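Local coordinates for protein NADH:ubiquinone oxidoreductase, Na translocating, C subunit (Parabacteroides distasonis, PDB 3LWX) that is the C subunit of a sodium-translocating membrane complex and carries a domain of the FMN-binding family, at residues A[18-26]-A[111-119]. Residues are numbered along the deposited sequence; the frame is centred on the assembly and turned at random. Where two conformers were deposited one is given.
Sequences QQILRSINV and IYGADFSHQ
Arg22 meets the Asp115 carboxylate along its NE side, NE going to one oxygen and NH2 to the other. The shorter and straighter arm of this salt bridge is Arg22 NE to Asp115 OD1, 2.8 Å and nearly straight at 171°; it lies in the guanidinium plane yet meets OD1 from above the carboxylate, whose plane is turned 59° from the guanidinium. Arg22 NH2 reaches Asp115 OD2 at 3.2 Å on the syn side and is more bent. The bend at chi3 folds the arginine back over its own helix, with Gln18 O and Gln19 CA against one guanidinium face. From the strand, Asp115 holds CG anti to its backbone N (chi1 -170°), and Asp115 OD2 also touches Gln19 CB at 3.6 Å. A water joins OD2 to Gln19 OE1 and Ser117 OG, so the buried carboxylate has polar partners besides the arginine; Gln19 NE2 turns to Asp15.

At the helix end, Asn25 is the C' residue of a Schellman motif, its positive phi accompanying the bonds Val26 N to Leu21 O and Asn25 N to Arg22 O. Asn25 ND2 donates to Tyr112 O at 2.9 Å, in the amide plane but above the carbonyl plane, and lies 3.5 Å above the centre of the Tyr112 ring. Ile24 CB packs at the ring edge, 3.9 Å from Tyr112 CE2. Between these two ends Ser23 O comes within 3.1 Å of Gly113 CA, close backbone packing where no side chain intervenes.

The contact joins the C-terminal end of the long helix 4-23, roughly antiparallel, to strand 111-118, an outermost strand of the antiparallel sheet within the FMN-binding domain range. Tyr112 and Gly113 form a classic beta bulge opposite Ser103 of strand 97-104, and Ser103 OG bonds to Ser23 O; Ile86 of strand 82-92 touches Ile20, Ser23 and Ile24, while helix 30-40 packs against Leu21.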
loop_
_atom_site.group_PDB
_atom_site.type_symbol
_atom_site.label_atom_id
_atom_site.label_comp_id
_atom_site.label_asym_id
_atom_site.label_seq_id
_atom_site.Cartn_x
_atom_site.Cartn_y
_atom_site.Cartn_z
ATOM N N GLN A 18 3.688 -7.152 9.051
ATOM C CA GLN A 18 4.099 -8.028 7.945
ATOM C C GLN A 18 3.682 -7.463 6.587
ATOM O O GLN A 18 4.448 -7.542 5.629
ATOM C CB GLN A 18 3.547 -9.446 8.102
ATOM C CG GLN A 18 4.169 -10.261 9.187
ATOM C CD GLN A 18 3.429 -11.573 9.340
ATOM O OE1 GLN A 18 2.293 -11.601 9.782
ATOM N NE2 GLN A 18 4.053 -12.653 8.933
ATOM N N GLN A 19 2.461 -6.925 6.498
ATOM C CA GLN A 19 1.964 -6.341 5.250
ATOM C C GLN A 19 2.822 -5.144 4.823
ATOM O O GLN A 19 3.214 -5.007 3.661
ATOM C CB GLN A 19 0.519 -5.907 5.416
ATOM C CG GLN A 19 -0.457 -7.054 5.608
ATOM C CD GLN A 19 -1.812 -6.561 6.064
ATOM O OE1 GLN A 19 -2.381 -5.633 5.492
ATOM N NE2 GLN A 19 -2.337 -7.182 7.113
ATOM N N ILE A 20 3.079 -4.242 5.763
ATOM C CA ILE A 20 3.912 -3.079 5.514
ATOM C C ILE A 20 5.312 -3.534 5.079
ATOM O O ILE A 20 5.866 -3.010 4.101
ATOM C CB ILE A 20 3.933 -2.180 6.765
ATOM C CG1 ILE A 20 2.554 -1.535 6.946
ATOM C CG2 ILE A 20 5.019 -1.112 6.641
ATOM C CD1 ILE A 20 2.369 -0.797 8.260
ATOM N N LEU A 21 5.881 -4.491 5.804
ATOM C CA LEU A 21 7.193 -5.003 5.426
ATOM C C LEU A 21 7.194 -5.629 4.021
ATOM O O LEU A 21 8.142 -5.419 3.249
ATOM C CB LEU A 21 7.704 -5.989 6.478
ATOM C CG LEU A 21 8.139 -5.342 7.790
ATOM C CD1 LEU A 21 8.298 -6.412 8.865
ATOM C CD2 LEU A 21 9.410 -4.527 7.611
ATOM N N ARG A 22 6.151 -6.376 3.674
ATOM C CA ARG A 22 6.106 -6.966 2.329
ATOM C C ARG A 22 6.121 -5.888 1.256
ATOM O O ARG A 22 6.667 -6.112 0.177
ATOM C CB ARG A 22 4.907 -7.899 2.136
ATOM C CG ARG A 22 5.026 -9.203 2.913
ATOM C CD ARG A 22 4.006 -10.225 2.458
ATOM N NE ARG A 22 2.618 -9.848 2.719
ATOM C CZ ARG A 22 1.909 -10.176 3.791
ATOM N NH1 ARG A 22 2.429 -10.861 4.802
ATOM N NH2 ARG A 22 0.642 -9.773 3.858
ATOM N N SER A 23 5.538 -4.722 1.539
ATOM C CA SER A 23 5.547 -3.625 0.561
ATOM C C SER A 23 6.928 -3.024 0.340
ATOM O O SER A 23 7.114 -2.314 -0.649
ATOM C CB SER A 23 4.561 -2.522 0.942
ATOM O OG SER A 23 5.059 -1.624 1.911
ATOM N N ILE A 24 7.882 -3.309 1.249
ATOM C CA ILE A 24 9.288 -2.943 1.063
ATOM C C ILE A 24 10.152 -4.199 0.899
ATOM O O ILE A 24 11.349 -4.192 1.194
ATOM C CB ILE A 24 9.831 -1.969 2.142
ATOM C CG1 ILE A 24 9.677 -2.532 3.568
ATOM C CG2 ILE A 24 9.144 -0.614 1.962
ATOM C CD1 ILE A 24 10.488 -1.760 4.618
ATOM N N ASN A 25 9.542 -5.281 0.412
ATOM C CA ASN A 25 10.270 -6.480 0.004
ATOM C C ASN A 25 10.960 -7.208 1.142
ATOM O O ASN A 25 12.037 -7.790 0.970
ATOM C CB ASN A 25 11.242 -6.099 -1.118
ATOM C CG ASN A 25 10.511 -5.383 -2.229
ATOM O OD1 ASN A 25 9.489 -5.863 -2.680
ATOM N ND2 ASN A 25 10.978 -4.200 -2.609
ATOM N N VAL A 26 10.291 -7.241 2.289
ATOM C CA VAL A 26 10.781 -7.938 3.483
ATOM C C VAL A 26 9.679 -8.903 3.904
ATOM O O VAL A 26 8.555 -8.481 4.193
ATOM C CB VAL A 26 11.156 -6.945 4.588
ATOM C CG1 VAL A 26 11.458 -7.679 5.893
ATOM C CG2 VAL A 26 12.315 -6.067 4.118
ATOM N N ILE A 111 7.791 3.092 -7.870
ATOM C CA ILE A 111 7.355 2.097 -6.911
ATOM C C ILE A 111 8.477 1.125 -6.584
ATOM O O ILE A 111 9.148 0.582 -7.466
ATOM C CB ILE A 111 6.091 1.368 -7.420
ATOM C CG1 ILE A 111 4.924 2.366 -7.473
ATOM C CG2 ILE A 111 5.719 0.167 -6.532
ATOM C CD1 ILE A 111 3.791 1.988 -8.441
ATOM N N TYR A 112 8.665 0.889 -5.287
ATOM C CA TYR A 112 9.679 -0.014 -4.751
ATOM C C TYR A 112 9.081 -1.405 -4.426
ATOM O O TYR A 112 9.744 -2.441 -4.617
ATOM C CB TYR A 112 10.318 0.627 -3.511
ATOM C CG TYR A 112 11.391 -0.185 -2.848
ATOM C CD1 TYR A 112 12.562 -0.510 -3.505
ATOM C CD2 TYR A 112 11.235 -0.613 -1.546
ATOM C CE1 TYR A 112 13.562 -1.263 -2.870
ATOM C CE2 TYR A 112 12.230 -1.345 -0.886
ATOM C CZ TYR A 112 13.395 -1.678 -1.554
ATOM O OH TYR A 112 14.388 -2.404 -0.927
ATOM N N GLY A 113 7.839 -1.442 -3.968
ATOM C CA GLY A 113 7.164 -2.706 -3.676
ATOM C C GLY A 113 5.710 -2.451 -3.370
ATOM O O GLY A 113 5.274 -1.310 -3.264
ATOM N N ALA A 114 4.959 -3.534 -3.175
ATOM C CA ALA A 114 3.526 -3.458 -2.965
ATOM C C ALA A 114 3.031 -4.726 -2.289
ATOM O O ALA A 114 3.645 -5.790 -2.425
ATOM C CB ALA A 114 2.819 -3.287 -4.306
ATOM N N ASP A 115 1.904 -4.599 -1.597
ATOM C CA ASP A 115 1.221 -5.727 -0.966
ATOM C C ASP A 115 -0.269 -5.445 -1.028
ATOM O O ASP A 115 -0.688 -4.332 -0.704
ATOM C CB ASP A 115 1.637 -5.894 0.496
ATOM C CG ASP A 115 1.138 -7.193 1.103
ATOM O OD1 ASP A 115 1.586 -8.248 0.603
ATOM O OD2 ASP A 115 0.341 -7.155 2.063
ATOM N N PHE A 116 -1.062 -6.454 -1.391
ATOM C CA PHE A 116 -2.508 -6.298 -1.471
ATOM C C PHE A 116 -3.194 -7.380 -0.652
ATOM O O PHE A 116 -2.792 -8.546 -0.697
ATOM C CB PHE A 116 -2.995 -6.351 -2.928
ATOM C CG PHE A 116 -2.337 -5.327 -3.817
ATOM C CD1 PHE A 116 -2.750 -4.009 -3.816
ATOM C CD2 PHE A 116 -1.286 -5.672 -4.633
ATOM C CE1 PHE A 116 -2.136 -3.064 -4.612
ATOM C CE2 PHE A 116 -0.663 -4.724 -5.424
ATOM C CZ PHE A 116 -1.091 -3.434 -5.410
ATOM N N SER A 117 -4.287 -6.979 -0.016
ATOM C CA SER A 117 -5.071 -7.835 0.838
ATOM C C SER A 117 -6.558 -7.681 0.540
ATOM O O SER A 117 -6.997 -6.733 -0.109
ATOM C CB SER A 117 -4.828 -7.506 2.307
ATOM O OG SER A 117 -3.493 -7.788 2.687
ATOM N N HIS A 118 -7.345 -8.615 1.060
ATOM C CA HIS A 118 -8.780 -8.606 0.829
ATOM C C HIS A 118 -9.491 -9.399 1.907
ATOM O O HIS A 118 -8.917 -10.268 2.566
ATOM C CB HIS A 118 -9.111 -9.209 -0.538
ATOM C CG HIS A 118 -8.662 -10.623 -0.661
ATOM N ND1 HIS A 118 -9.478 -11.691 -0.351
ATOM C CD2 HIS A 118 -7.436 -11.137 -0.934
ATOM C CE1 HIS A 118 -8.776 -12.803 -0.472
ATOM N NE2 HIS A 118 -7.533 -12.498 -0.815
ATOM N N GLN A 119 -10.765 -9.095 2.060
ATOM C CA GLN A 119 -11.616 -9.749 3.048
ATOM C C GLN A 119 -12.180 -11.078 2.598
ATOM O O GLN A 119 -12.267 -12.009 3.389
ATOM C CB GLN A 119 -12.778 -8.807 3.383
ATOM C CG GLN A 119 -13.793 -9.300 4.435
ATOM C CD GLN A 119 -14.973 -10.154 3.917
ATOM O OE1 GLN A 119 -15.573 -10.901 4.692
ATOM N NE2 GLN A 119 -15.317 -10.031 2.633
HETATM O O HOH W 1 -1.889 -5.646 2.691
HETATM O O HOH W 2 6.711 -5.944 -2.761
HETATM O O HOH W 3 13.691 -2.729 1.794
#